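Local coordinates for probable membrane transporter protein MamO (Magnetospirillum magneticum, PDB 5HMA) that promotes magnetite formation in magnetosomes by binding transition metal ions and activates the MamE protease, its protease-like domain itself probably being inactive, at residues G70-A74 with V178-I183; R58-V64 with L76-E82; L113-G117 with D140-E146; F87-Q93 with V153-L159; V5-G11 with A103-N107. Residues are numbered along the deposited sequence.

Interaction 1 of 5, residues G70-A74 with V178-I183. With NI (nickel (II) ion), chain C.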
# COMPACT_ATOMS: atom_id res chain seq x y z
N GLY A 70 -6.88 11.59 -7.45
CA GLY A 70 -6.63 11.25 -8.85
C GLY A 70 -5.81 9.99 -9.05
O GLY A 70 -5.66 9.51 -10.18
N HIS A 71 -5.27 9.44 -7.96
CA HIS A 71 -4.51 8.19 -8.03
C HIS A 71 -4.95 7.21 -6.95
O HIS A 71 -4.28 6.21 -6.72
CB HIS A 71 -3.01 8.46 -7.89
CG HIS A 71 -2.47 9.41 -8.92
ND1 HIS A 71 -2.04 9.01 -10.16
CD2 HIS A 71 -2.28 10.75 -8.87
CE1 HIS A 71 -1.61 10.06 -10.84
NE2 HIS A 71 -1.75 11.13 -10.08
N ASP A 72 -6.06 7.52 -6.29
CA ASP A 72 -6.62 6.67 -5.24
C ASP A 72 -5.61 6.40 -4.13
O ASP A 72 -5.54 5.29 -3.60
CB ASP A 72 -7.14 5.35 -5.83
CG ASP A 72 -7.93 4.53 -4.82
OD1 ASP A 72 -8.52 5.14 -3.90
OD2 ASP A 72 -7.94 3.29 -4.95
N LEU A 73 -4.83 7.41 -3.76
CA LEU A 73 -3.93 7.24 -2.62
C LEU A 73 -4.25 8.21 -1.48
O LEU A 73 -4.77 9.30 -1.70
CB LEU A 73 -2.48 7.41 -3.06
CG LEU A 73 -1.94 6.42 -4.09
CD1 LEU A 73 -0.46 6.63 -4.31
CD2 LEU A 73 -2.22 5.00 -3.65
N ALA A 74 -3.93 7.77 -0.27
CA ALA A 74 -4.03 8.57 0.94
C ALA A 74 -2.73 8.49 1.72
O ALA A 74 -2.12 7.41 1.84
CB ALA A 74 -5.20 8.11 1.80
N VAL A 178 -0.11 1.73 -8.53
CA VAL A 178 0.23 3.14 -8.66
C VAL A 178 1.74 3.31 -8.51
O VAL A 178 2.28 2.97 -7.46
CB VAL A 178 -0.50 3.99 -7.63
CG1 VAL A 178 -0.24 5.48 -7.90
CG2 VAL A 178 -2.00 3.67 -7.61
N PRO A 179 2.43 3.82 -9.54
CA PRO A 179 3.89 3.99 -9.45
C PRO A 179 4.32 4.87 -8.28
O PRO A 179 3.65 5.86 -7.99
CB PRO A 179 4.26 4.64 -10.79
CG PRO A 179 3.18 4.21 -11.72
CD PRO A 179 1.91 4.14 -10.88
N ALA A 180 5.41 4.53 -7.62
CA ALA A 180 5.83 5.24 -6.42
C ALA A 180 6.18 6.71 -6.70
O ALA A 180 6.11 7.54 -5.81
CB ALA A 180 7.02 4.54 -5.77
N GLN A 181 6.55 7.03 -7.94
CA GLN A 181 6.89 8.41 -8.29
C GLN A 181 5.71 9.35 -8.08
O GLN A 181 5.88 10.55 -7.81
CB GLN A 181 7.38 8.49 -9.75
CG GLN A 181 7.81 9.89 -10.19
CD GLN A 181 8.84 10.52 -9.24
OE1 GLN A 181 9.68 9.83 -8.65
NE2 GLN A 181 8.76 11.84 -9.10
N VAL A 182 4.51 8.80 -8.21
CA VAL A 182 3.28 9.56 -7.99
C VAL A 182 3.25 10.07 -6.55
O VAL A 182 2.85 11.20 -6.29
CB VAL A 182 2.05 8.69 -8.31
CG1 VAL A 182 0.80 9.22 -7.63
CG2 VAL A 182 1.86 8.59 -9.83
N ILE A 183 3.72 9.25 -5.62
CA ILE A 183 3.80 9.65 -4.22
C ILE A 183 4.71 10.86 -4.05
O ILE A 183 4.32 11.86 -3.44
CB ILE A 183 4.31 8.50 -3.34
CG1 ILE A 183 3.38 7.29 -3.44
CG2 ILE A 183 4.45 8.95 -1.89
CD1 ILE A 183 3.93 6.06 -2.72
NI NI C . -1.49 13.24 -10.71
O HOH W 1 -3.36 13.87 -9.74
O HOH W 2 0.39 12.57 -11.65
O HOH W 3 -2.71 12.59 -12.46
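H71 does two jobs at once: its ring carries the metal while its carbonyl and CB rest on the 178-183 segment. In the m rotamer (chi1 -57°, chi2 -86°) the imidazole stands with NE2 2.2 Å from the nickel ion NI and one face lying against V182. CG1 of V182 sits 3.6 Å from the H71 ring centroid, only 16° off the normal, a CH-pi contact. A branched, purely apolar residue at chi1 159° can support the ring without competing for the metal. V178, in the t rotamer, packs against the H71 backbone, its CG2 3.5 Å from H71 O. L73 adopts the common m,t conformation and drives CD1 into the hollow between strand and helix, 3.8 Å from V178 CG1. I183 starts out sideways, but its m chi1 swings CG1 to 4.0 Å from L73 CD1. Between H71 and L73 the backbone turns at D72, whose left-handed angles (56°/40°) belong to a G1 beta bulge. D72 points sideways, and its OD2 is hydrogen-bonded to H39 ND1; the pair probably corresponds to the Asp and His of a trypsin-like catalytic triad. H186 NE2 also binds NI, as do three waters, each with its O 2.2 Å from the ion. The arrangement is a di-histidine transition-metal site beside what is probably the remnant of a serine protease active site.

Interaction 2 of 5, residues R58-V64 with L76-E82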
# COMPACT_ATOMS: atom_id res chain seq x y z
N ARG A 58 0.63 -4.33 17.10
CA ARG A 58 0.30 -3.10 17.82
C ARG A 58 -0.53 -2.18 16.94
O ARG A 58 -0.30 -2.07 15.73
CB ARG A 58 1.57 -2.39 18.29
CG ARG A 58 2.19 -3.08 19.49
CD ARG A 58 3.18 -2.19 20.22
NE ARG A 58 2.61 -0.91 20.61
CZ ARG A 58 3.32 0.07 21.16
NH1 ARG A 58 4.62 -0.11 21.36
NH2 ARG A 58 2.76 1.22 21.49
N ARG A 59 -1.51 -1.52 17.54
CA ARG A 59 -2.40 -0.64 16.78
C ARG A 59 -2.13 0.80 17.10
O ARG A 59 -1.85 1.15 18.25
CB ARG A 59 -3.86 -0.99 17.04
CG ARG A 59 -4.19 -2.36 16.49
CD ARG A 59 -5.61 -2.75 16.75
NE ARG A 59 -6.55 -1.99 15.95
CZ ARG A 59 -7.87 -2.19 15.99
NH1 ARG A 59 -8.35 -3.14 16.78
NH2 ARG A 59 -8.69 -1.46 15.24
N PHE A 60 -2.20 1.65 16.09
CA PHE A 60 -2.03 3.08 16.28
C PHE A 60 -3.12 3.80 15.52
O PHE A 60 -3.39 3.46 14.36
CB PHE A 60 -0.66 3.56 15.79
CG PHE A 60 0.49 2.84 16.41
CD1 PHE A 60 1.03 3.27 17.61
CD2 PHE A 60 1.02 1.70 15.81
CE1 PHE A 60 2.09 2.59 18.20
CE2 PHE A 60 2.08 1.01 16.38
CZ PHE A 60 2.62 1.46 17.58
N PRO A 61 -3.77 4.78 16.16
CA PRO A 61 -4.72 5.62 15.43
C PRO A 61 -4.00 6.43 14.33
O PRO A 61 -2.83 6.78 14.47
CB PRO A 61 -5.32 6.55 16.51
CG PRO A 61 -4.43 6.42 17.70
CD PRO A 61 -3.65 5.15 17.59
N ALA A 62 -4.69 6.70 13.23
CA ALA A 62 -4.09 7.48 12.17
C ALA A 62 -5.07 8.50 11.65
O ALA A 62 -6.28 8.27 11.64
CB ALA A 62 -3.60 6.57 11.05
N GLN A 63 -4.54 9.65 11.24
CA GLN A 63 -5.33 10.67 10.58
C GLN A 63 -4.89 10.75 9.13
O GLN A 63 -3.73 10.46 8.81
CB GLN A 63 -5.16 12.04 11.25
CG GLN A 63 -5.49 12.07 12.75
CD GLN A 63 -6.92 11.68 13.05
OE1 GLN A 63 -7.86 12.15 12.39
NE2 GLN A 63 -7.11 10.82 14.04
N VAL A 64 -5.81 11.13 8.26
CA VAL A 64 -5.45 11.41 6.88
C VAL A 64 -4.73 12.75 6.83
O VAL A 64 -5.24 13.75 7.32
CB VAL A 64 -6.69 11.41 5.97
CG1 VAL A 64 -6.31 11.84 4.56
CG2 VAL A 64 -7.35 10.03 5.97
N LEU A 76 -1.38 8.82 5.41
CA LEU A 76 -1.82 8.80 6.79
C LEU A 76 -0.66 9.15 7.71
O LEU A 76 0.51 8.94 7.37
CB LEU A 76 -2.38 7.42 7.17
CG LEU A 76 -3.37 6.71 6.25
CD1 LEU A 76 -3.81 5.39 6.88
CD2 LEU A 76 -4.57 7.60 5.97
N LYS A 77 -0.99 9.65 8.89
CA LYS A 77 0.01 9.83 9.93
C LYS A 77 -0.46 9.12 11.20
O LYS A 77 -1.53 9.42 11.72
CB LYS A 77 0.25 11.32 10.20
CG LYS A 77 1.02 11.65 11.47
CD LYS A 77 2.50 11.33 11.34
CE LYS A 77 3.31 12.02 12.45
NZ LYS A 77 3.12 11.36 13.77
N MET A 78 0.32 8.15 11.67
CA MET A 78 0.02 7.51 12.94
C MET A 78 0.25 8.49 14.09
O MET A 78 1.24 9.24 14.11
CB MET A 78 0.87 6.26 13.11
CG MET A 78 0.53 5.16 12.10
SD MET A 78 1.37 3.57 12.35
CE MET A 78 2.95 3.87 11.54
N GLN A 79 -0.69 8.51 15.04
CA GLN A 79 -0.57 9.35 16.23
C GLN A 79 0.17 8.56 17.29
O GLN A 79 -0.43 7.76 18.00
CB GLN A 79 -1.94 9.77 16.75
CG GLN A 79 -2.88 10.27 15.68
CD GLN A 79 -2.42 11.57 15.08
OE1 GLN A 79 -1.99 11.61 13.92
NE2 GLN A 79 -2.49 12.64 15.86
N THR A 80 1.48 8.77 17.40
CA THR A 80 2.31 7.99 18.31
C THR A 80 3.62 8.71 18.58
O THR A 80 4.07 9.48 17.74
CB THR A 80 2.61 6.58 17.73
OG1 THR A 80 3.48 5.87 18.61
CG2 THR A 80 3.27 6.73 16.37
N THR A 81 4.24 8.46 19.73
CA THR A 81 5.60 8.93 19.95
C THR A 81 6.65 7.94 19.40
O THR A 81 7.84 8.19 19.48
CB THR A 81 5.89 9.15 21.43
OG1 THR A 81 5.42 8.02 22.17
CG2 THR A 81 5.19 10.38 21.93
N GLU A 82 6.20 6.82 18.84
CA GLU A 82 7.16 5.80 18.43
C GLU A 82 7.75 6.02 17.03
O GLU A 82 7.15 6.67 16.18
CB GLU A 82 6.51 4.43 18.51
CG GLU A 82 7.26 3.53 19.47
CD GLU A 82 6.40 3.01 20.58
OE1 GLU A 82 6.94 2.34 21.47
OE2 GLU A 82 5.18 3.27 20.56
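A stretched salt bridge, R58 NH2 to E82 OE2 at 3.3 Å, links the segments beyond the end of their regular pairing through weak hydrogen bonds. The pairing is the antiparallel beta hairpin of strands 58-68 and 73-78 in the N-terminal barrel of the trypsin-like fold. K77 N donates to Q63 O at 2.9 Å and Q63 N to K77 O at 3.1 Å, while A62 with M78 and V64 with L76 form the flanking non-hydrogen-bonded pairs. A further bond, Q79 N to P61 O at 2.8 Å, suits a proline that lacks an amide hydrogen but offers its carbonyl. The CA atoms of A62 and M78 lie 4.2 Å apart, normal for such a pair, and the small CB of A62 fits between L76 CB (4.2 Å) and M78 CG (4.5 Å); Q63 and K77 point to the other face, where long polar chains are tolerated. Where the partner strand ends, F60, still in its own strand, packs against M78 and T80; M78 SD lies 4.9 Å from the F60 ring centroid, an oblique Met-aromatic contact. T80 makes an ST turn, its OG1 accepting from E82 N at 2.9 Å and standing 3.6 Å from F60 CE1.

Interaction 3 of 5, residues L113-G117 with D140-E146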
# COMPACT_ATOMS: atom_id res chain seq x y z
N LEU A 113 1.42 -11.16 3.99
CA LEU A 113 1.15 -11.80 2.71
C LEU A 113 2.21 -11.35 1.72
O LEU A 113 2.51 -10.16 1.64
CB LEU A 113 -0.23 -11.41 2.17
CG LEU A 113 -1.44 -11.64 3.05
CD1 LEU A 113 -2.65 -10.89 2.49
CD2 LEU A 113 -1.71 -13.14 3.15
N VAL A 114 2.76 -12.27 0.96
CA VAL A 114 3.66 -11.88 -0.11
C VAL A 114 3.42 -12.75 -1.33
O VAL A 114 3.17 -13.96 -1.21
CB VAL A 114 5.14 -11.95 0.35
CG1 VAL A 114 5.53 -13.37 0.71
CG2 VAL A 114 6.07 -11.42 -0.73
N ARG A 115 3.47 -12.13 -2.50
CA ARG A 115 3.43 -12.87 -3.74
C ARG A 115 4.36 -12.21 -4.75
O ARG A 115 4.43 -10.99 -4.86
CB ARG A 115 2.00 -12.94 -4.28
CG ARG A 115 1.89 -13.60 -5.63
CD ARG A 115 1.53 -15.06 -5.49
NE ARG A 115 0.21 -15.32 -6.07
CZ ARG A 115 -0.72 -16.08 -5.50
NH1 ARG A 115 -0.48 -16.66 -4.33
NH2 ARG A 115 -1.88 -16.25 -6.11
N GLN A 116 5.10 -13.03 -5.48
CA GLN A 116 5.95 -12.50 -6.53
C GLN A 116 5.27 -12.67 -7.88
O GLN A 116 4.44 -13.54 -8.07
CB GLN A 116 7.30 -13.19 -6.55
CG GLN A 116 7.23 -14.62 -6.93
CD GLN A 116 8.51 -15.09 -7.57
OE1 GLN A 116 8.63 -15.12 -8.79
NE2 GLN A 116 9.49 -15.44 -6.74
N GLY A 117 5.65 -11.81 -8.82
CA GLY A 117 5.15 -11.90 -10.17
C GLY A 117 5.97 -11.02 -11.09
O GLY A 117 6.97 -10.42 -10.68
N ASP A 140 0.88 -9.69 -12.05
CA ASP A 140 0.17 -10.82 -11.46
C ASP A 140 0.64 -11.11 -10.04
O ASP A 140 0.34 -12.17 -9.49
CB ASP A 140 0.32 -12.06 -12.35
CG ASP A 140 1.73 -12.23 -12.90
OD1 ASP A 140 2.69 -11.85 -12.22
OD2 ASP A 140 1.87 -12.74 -14.03
N ALA A 141 1.39 -10.18 -9.43
CA ALA A 141 1.82 -10.36 -8.04
C ALA A 141 0.68 -10.04 -7.07
O ALA A 141 0.70 -10.45 -5.91
CB ALA A 141 3.03 -9.48 -7.72
N VAL A 142 -0.30 -9.29 -7.56
CA VAL A 142 -1.48 -8.94 -6.77
C VAL A 142 -2.59 -9.95 -7.03
O VAL A 142 -3.15 -10.00 -8.13
CB VAL A 142 -1.92 -7.52 -7.08
CG1 VAL A 142 -3.25 -7.19 -6.41
CG2 VAL A 142 -0.81 -6.53 -6.70
N TYR A 143 -2.91 -10.77 -6.03
CA TYR A 143 -3.88 -11.85 -6.20
C TYR A 143 -5.07 -11.73 -5.23
O TYR A 143 -6.08 -12.41 -5.41
CB TYR A 143 -3.19 -13.22 -6.00
CG TYR A 143 -2.83 -13.51 -4.56
CD1 TYR A 143 -1.70 -12.94 -3.96
CD2 TYR A 143 -3.61 -14.36 -3.78
CE1 TYR A 143 -1.38 -13.20 -2.63
CE2 TYR A 143 -3.29 -14.63 -2.45
CZ TYR A 143 -2.18 -14.05 -1.88
OH TYR A 143 -1.87 -14.32 -0.56
N SER A 144 -4.95 -10.87 -4.22
CA SER A 144 -5.98 -10.79 -3.18
C SER A 144 -6.39 -9.36 -2.86
O SER A 144 -5.56 -8.46 -2.82
CB SER A 144 -5.50 -11.47 -1.89
OG SER A 144 -6.35 -11.17 -0.78
N TRP A 145 -7.68 -9.16 -2.61
CA TRP A 145 -8.19 -7.88 -2.16
C TRP A 145 -7.44 -7.36 -0.93
O TRP A 145 -7.32 -6.15 -0.73
CB TRP A 145 -9.70 -7.98 -1.86
CG TRP A 145 -10.02 -8.85 -0.70
CD1 TRP A 145 -10.23 -10.20 -0.72
CD2 TRP A 145 -10.19 -8.44 0.67
NE1 TRP A 145 -10.52 -10.65 0.54
CE2 TRP A 145 -10.51 -9.59 1.41
CE3 TRP A 145 -10.11 -7.21 1.33
CZ2 TRP A 145 -10.74 -9.55 2.79
CZ3 TRP A 145 -10.34 -7.17 2.69
CH2 TRP A 145 -10.65 -8.34 3.41
N GLU A 146 -6.89 -8.26 -0.12
CA GLU A 146 -6.18 -7.86 1.09
C GLU A 146 -4.85 -7.18 0.80
O GLU A 146 -4.29 -6.51 1.67
CB GLU A 146 -5.97 -9.07 2.00
CG GLU A 146 -7.27 -9.80 2.25
CD GLU A 146 -7.18 -10.79 3.38
OE1 GLU A 146 -7.62 -10.44 4.51
OE2 GLU A 146 -6.66 -11.90 3.13
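At D140 the loop meets strand 112-121 where G117 leaves room for it: OD1 comes within 3.2 Å of G117 CA, and a beta carbon there would collide with that oxygen and with the backbone of A141. The carboxylate is held further along the same strand, OD1 by the amide of L118 and OD2 by the side chain of Q120. A141 is small enough to be buried against the strand, its CB 3.7 Å from G117 N and its O 3.2 Å from R115 CB. V142 turns away, and Y143 turns back. On its ring the guanidinium of R115 lies flat, R115 CZ 3.7 Å from the Y143 centroid with the planes 15° apart, a stacked cation-pi pair. Y143 OH is 3.9 Å from L113 CD2. S144 makes an ST turn, OG accepting from E146 N at 3.0 Å; W145 packs on the bound peptide. E146 closes the contact with CB 3.8 Å from L113 CD1. Such a loop against the C-terminal barrel is characteristic of trypsin-like proteases, where it leads into the nucleophile turn; here T148 probably stands in the serine's place.

Interaction 4 of 5, residues F87-Q93 with V153-L159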
# COMPACT_ATOMS: atom_id res chain seq x y z
N PHE A 87 9.99 2.34 4.34
CA PHE A 87 10.57 2.51 3.02
C PHE A 87 11.25 3.87 2.88
O PHE A 87 10.68 4.89 3.26
CB PHE A 87 9.48 2.35 1.94
CG PHE A 87 8.99 0.94 1.80
CD1 PHE A 87 9.78 -0.02 1.15
CD2 PHE A 87 7.76 0.56 2.32
CE1 PHE A 87 9.34 -1.33 1.02
CE2 PHE A 87 7.30 -0.77 2.20
CZ PHE A 87 8.10 -1.72 1.54
N ARG A 88 12.46 3.88 2.35
CA ARG A 88 13.13 5.15 2.07
C ARG A 88 12.66 5.72 0.74
O ARG A 88 12.88 5.10 -0.32
CB ARG A 88 14.65 4.97 2.03
CG ARG A 88 15.27 4.35 3.26
CD ARG A 88 16.79 4.38 3.12
NE ARG A 88 17.28 5.74 2.89
CZ ARG A 88 18.29 6.06 2.09
NH1 ARG A 88 18.95 5.11 1.43
NH2 ARG A 88 18.65 7.33 1.95
N MET A 89 12.03 6.89 0.78
CA MET A 89 11.49 7.50 -0.44
C MET A 89 12.58 7.87 -1.46
O MET A 89 12.33 7.90 -2.66
CB MET A 89 10.65 8.73 -0.10
CG MET A 89 9.39 8.39 0.68
SD MET A 89 8.37 7.14 -0.13
CE MET A 89 7.86 8.06 -1.58
N ALA A 90 13.79 8.13 -0.97
CA ALA A 90 14.91 8.38 -1.86
C ALA A 90 15.27 7.14 -2.69
O ALA A 90 15.86 7.26 -3.76
CB ALA A 90 16.12 8.84 -1.06
N ASP A 91 14.89 5.95 -2.21
CA ASP A 91 15.25 4.69 -2.87
C ASP A 91 14.18 4.20 -3.83
O ASP A 91 14.31 3.12 -4.42
CB ASP A 91 15.52 3.59 -1.84
CG ASP A 91 16.80 3.80 -1.06
OD1 ASP A 91 17.56 4.74 -1.39
OD2 ASP A 91 17.05 3.01 -0.13
N VAL A 92 13.11 4.97 -3.98
CA VAL A 92 12.02 4.63 -4.89
C VAL A 92 12.55 4.39 -6.31
O VAL A 92 13.40 5.16 -6.79
CB VAL A 92 10.96 5.74 -4.86
CG1 VAL A 92 10.24 5.84 -6.18
CG2 VAL A 92 10.00 5.50 -3.68
N GLN A 93 12.10 3.31 -6.95
CA GLN A 93 12.57 3.00 -8.33
C GLN A 93 11.41 2.75 -9.28
O GLN A 93 10.32 2.34 -8.86
CB GLN A 93 13.48 1.77 -8.36
CG GLN A 93 14.59 1.73 -7.33
CD GLN A 93 15.84 2.43 -7.79
OE1 GLN A 93 15.95 2.81 -8.96
NE2 GLN A 93 16.80 2.60 -6.88
N VAL A 153 7.35 -4.08 -4.49
CA VAL A 153 8.79 -3.81 -4.39
C VAL A 153 9.52 -4.57 -5.45
O VAL A 153 9.02 -5.57 -5.97
CB VAL A 153 9.38 -4.16 -3.00
CG1 VAL A 153 8.62 -3.44 -1.87
CG2 VAL A 153 9.41 -5.67 -2.79
N ASN A 154 10.73 -4.10 -5.77
CA ASN A 154 11.58 -4.84 -6.68
C ASN A 154 12.38 -5.84 -5.85
O ASN A 154 12.17 -5.98 -4.64
CB ASN A 154 12.48 -3.90 -7.51
CG ASN A 154 13.46 -3.07 -6.68
OD1 ASN A 154 13.71 -3.35 -5.51
ND2 ASN A 154 14.06 -2.05 -7.32
N ALA A 155 13.29 -6.54 -6.50
CA ALA A 155 14.03 -7.60 -5.83
C ALA A 155 15.01 -7.04 -4.80
O ALA A 155 15.51 -7.77 -3.94
CB ALA A 155 14.77 -8.44 -6.87
N GLN A 156 15.30 -5.74 -4.87
CA GLN A 156 16.19 -5.14 -3.87
C GLN A 156 15.41 -4.61 -2.67
O GLN A 156 15.99 -4.11 -1.72
CB GLN A 156 17.04 -4.02 -4.50
CG GLN A 156 18.23 -4.50 -5.33
CD GLN A 156 17.81 -5.12 -6.66
OE1 GLN A 156 17.06 -4.51 -7.44
NE2 GLN A 156 18.28 -6.34 -6.92
N GLY A 157 14.08 -4.70 -2.71
CA GLY A 157 13.28 -4.19 -1.61
C GLY A 157 12.91 -2.72 -1.73
O GLY A 157 12.29 -2.17 -0.84
N ASP A 158 13.30 -2.09 -2.84
CA ASP A 158 12.91 -0.70 -3.09
C ASP A 158 11.41 -0.60 -3.35
O ASP A 158 10.82 -1.44 -4.04
CB ASP A 158 13.67 -0.13 -4.28
CG ASP A 158 15.17 -0.21 -4.10
OD1 ASP A 158 15.63 -0.12 -2.94
OD2 ASP A 158 15.90 -0.37 -5.11
N LEU A 159 10.78 0.43 -2.79
CA LEU A 159 9.37 0.68 -3.05
C LEU A 159 9.19 1.04 -4.53
O LEU A 159 9.86 1.95 -5.01
CB LEU A 159 8.85 1.81 -2.16
CG LEU A 159 7.36 2.15 -2.30
CD1 LEU A 159 6.52 0.96 -1.89
CD2 LEU A 159 7.02 3.34 -1.44
O HOH W 4 12.34 2.15 -1.06
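L159 centres this contact with backbone and side chain alike. Its carbonyl O accepts a hydrogen bond from Q93 N at 3.3 Å and a CA-H...O contact from V92 CA at 3.4 Å, while water 4 bridges L159 N (2.9 Å) and R88 O (3.1 Å). Its branched end puts CD1 over one face of F87 and CD2 4.2 Å from M89 SD. The 87-93 segment belongs to the connection between the two barrels of the trypsin-like fold, and lies along a turn of the C-terminal barrel. F87, large and flat, packs beside that turn with CE1 3.7 Å from V153 CG1 and 3.6 Å from G157 O. The turn is type I, N154 to G157, where lack of a beta carbon permits the positive phi of G157. D158 has CB 3.3 Å from D91 O; an acid suits it, since OD2 takes a weak hydrogen bond from N154 ND2 at 3.3 Å. D158 OD1 lies 4.4 Å from D91 OD2, but D91 has R88 as salt-bridge partner.

Interaction 5 of 5, residues V5-G11 with A103-N107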
# COMPACT_ATOMS: atom_id res chain seq x y z
N VAL A 5 11.40 -6.38 4.39
CA VAL A 5 10.27 -5.58 3.89
C VAL A 5 9.03 -5.63 4.81
O VAL A 5 8.40 -4.60 5.06
CB VAL A 5 9.87 -6.02 2.45
CG1 VAL A 5 8.51 -5.43 2.02
CG2 VAL A 5 10.95 -5.64 1.47
N PRO A 6 8.68 -6.83 5.32
CA PRO A 6 7.43 -6.88 6.10
C PRO A 6 7.29 -5.89 7.28
O PRO A 6 6.15 -5.51 7.57
CB PRO A 6 7.41 -8.33 6.63
CG PRO A 6 8.17 -9.11 5.58
CD PRO A 6 9.28 -8.18 5.18
N PRO A 7 8.39 -5.48 7.94
CA PRO A 7 8.11 -4.55 9.05
C PRO A 7 7.45 -3.25 8.60
O PRO A 7 6.69 -2.66 9.38
CB PRO A 7 9.50 -4.28 9.63
CG PRO A 7 10.28 -5.54 9.34
CD PRO A 7 9.79 -5.96 7.97
N ALA A 8 7.69 -2.83 7.36
CA ALA A 8 7.10 -1.60 6.84
C ALA A 8 5.76 -1.85 6.12
O ALA A 8 5.22 -0.94 5.48
CB ALA A 8 8.11 -0.90 5.89
N VAL A 9 5.26 -3.08 6.20
CA VAL A 9 3.97 -3.45 5.61
C VAL A 9 2.94 -3.53 6.72
O VAL A 9 3.11 -4.32 7.66
CB VAL A 9 4.06 -4.80 4.85
CG1 VAL A 9 2.71 -5.14 4.18
CG2 VAL A 9 5.18 -4.76 3.85
N VAL A 10 1.91 -2.70 6.65
CA VAL A 10 0.94 -2.60 7.74
C VAL A 10 -0.45 -2.97 7.28
O VAL A 10 -0.74 -3.02 6.07
CB VAL A 10 0.90 -1.18 8.36
CG1 VAL A 10 2.22 -0.81 9.02
CG2 VAL A 10 0.48 -0.13 7.31
N GLY A 11 -1.33 -3.24 8.24
CA GLY A 11 -2.75 -3.39 7.94
C GLY A 11 -3.44 -2.06 8.24
O GLY A 11 -3.04 -1.34 9.16
N ALA A 103 4.61 -8.28 -4.20
CA ALA A 103 3.51 -7.52 -3.61
C ALA A 103 3.27 -8.01 -2.19
O ALA A 103 3.01 -9.18 -1.96
CB ALA A 103 2.26 -7.67 -4.46
N PHE A 104 3.40 -7.09 -1.24
CA PHE A 104 3.28 -7.44 0.18
C PHE A 104 1.97 -6.89 0.75
O PHE A 104 1.50 -5.83 0.32
CB PHE A 104 4.46 -6.86 0.99
CG PHE A 104 5.77 -7.59 0.81
CD1 PHE A 104 6.57 -7.34 -0.30
CD2 PHE A 104 6.22 -8.48 1.77
CE1 PHE A 104 7.79 -8.00 -0.46
CE2 PHE A 104 7.44 -9.13 1.63
CZ PHE A 104 8.23 -8.89 0.51
N GLY A 105 1.40 -7.59 1.73
CA GLY A 105 0.22 -7.10 2.43
C GLY A 105 0.11 -7.74 3.81
O GLY A 105 1.00 -8.49 4.22
N ARG A 106 -0.98 -7.43 4.52
CA ARG A 106 -1.28 -8.11 5.77
C ARG A 106 -2.74 -8.49 5.75
O ARG A 106 -3.60 -7.69 5.34
CB ARG A 106 -0.95 -7.23 7.01
CG ARG A 106 0.50 -6.74 7.06
CD ARG A 106 1.02 -6.54 8.48
NE ARG A 106 1.64 -7.74 9.01
CZ ARG A 106 2.95 -8.00 8.98
NH1 ARG A 106 3.80 -7.16 8.43
NH2 ARG A 106 3.40 -9.13 9.50
N ASN A 107 -3.03 -9.70 6.18
CA ASN A 107 -4.40 -10.17 6.15
C ASN A 107 -5.19 -9.69 7.38
O ASN A 107 -4.69 -8.93 8.21
CB ASN A 107 -4.43 -11.70 6.01
CG ASN A 107 -3.89 -12.43 7.22
OD1 ASN A 107 -3.72 -11.86 8.30
ND2 ASN A 107 -3.62 -13.72 7.05
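Strand 9-11 runs past strand 103-106 with an angle of 37° between their directions, so the two pack obliquely without pairing as sheet neighbours. They belong to the separate sheets of the double beta-barrel trypsin-like fold, and this is part of the buried seam between its barrels. Before its strand the first segment makes a 3-10 turn, A8 N to V5 O at 3.0 Å and V9 N to P6 O at 2.9 Å; P6 and P7 suit it, since their rings fix phi near -60° and the turn asks no hydrogen of their nitrogens. Further on, G11 CA and R106 CA come within 5.4 Å. V5 lays CG1 over F104, 3.5 Å from the ring centroid and 6° off its normal, a nearly ideal CH-pi contact. P6 CG approaches the same ring at F104 CE2, 4.0 Å away. V9 points into the seam with both methyls engaged: CG2 is 3.6 Å from F104 CB, and CG1 packs on the backbone of G105, 3.6 Å from its CA. R106 folds its aliphatic part beneath the strand, CG 3.9 Å from V10 C. Its buried guanidinium is hydrogen-bonded to backbone carbonyls: NE donates to the carbonyl of G110, and R106 NH1 donates to V9 O at 3.0 Å with an angle of 163°.

Overall arrangement
From the N terminus, residues 5-11 open interaction 5, whose long loop contains the short hairpin of interaction 2. Interaction 1 begins between the two halves of that hairpin, so it crosses interaction 2. Residues 87-93 then open interaction 4 before 103-107 close interaction 5; both 1 and 4 therefore cross 5. Interaction 3 lies wholly within interaction 4, which itself falls within interaction 1, closed last by 178-183. Interaction 2 shapes the N-terminal barrel and interaction 3 the C-terminal one, on opposite sides of the chain's centre; 1 and 5 join the barrels, and 4 fastens the connecting segment to the C-terminal one. Interaction 4 touches two others, through V92 on A180 and F87 on V5.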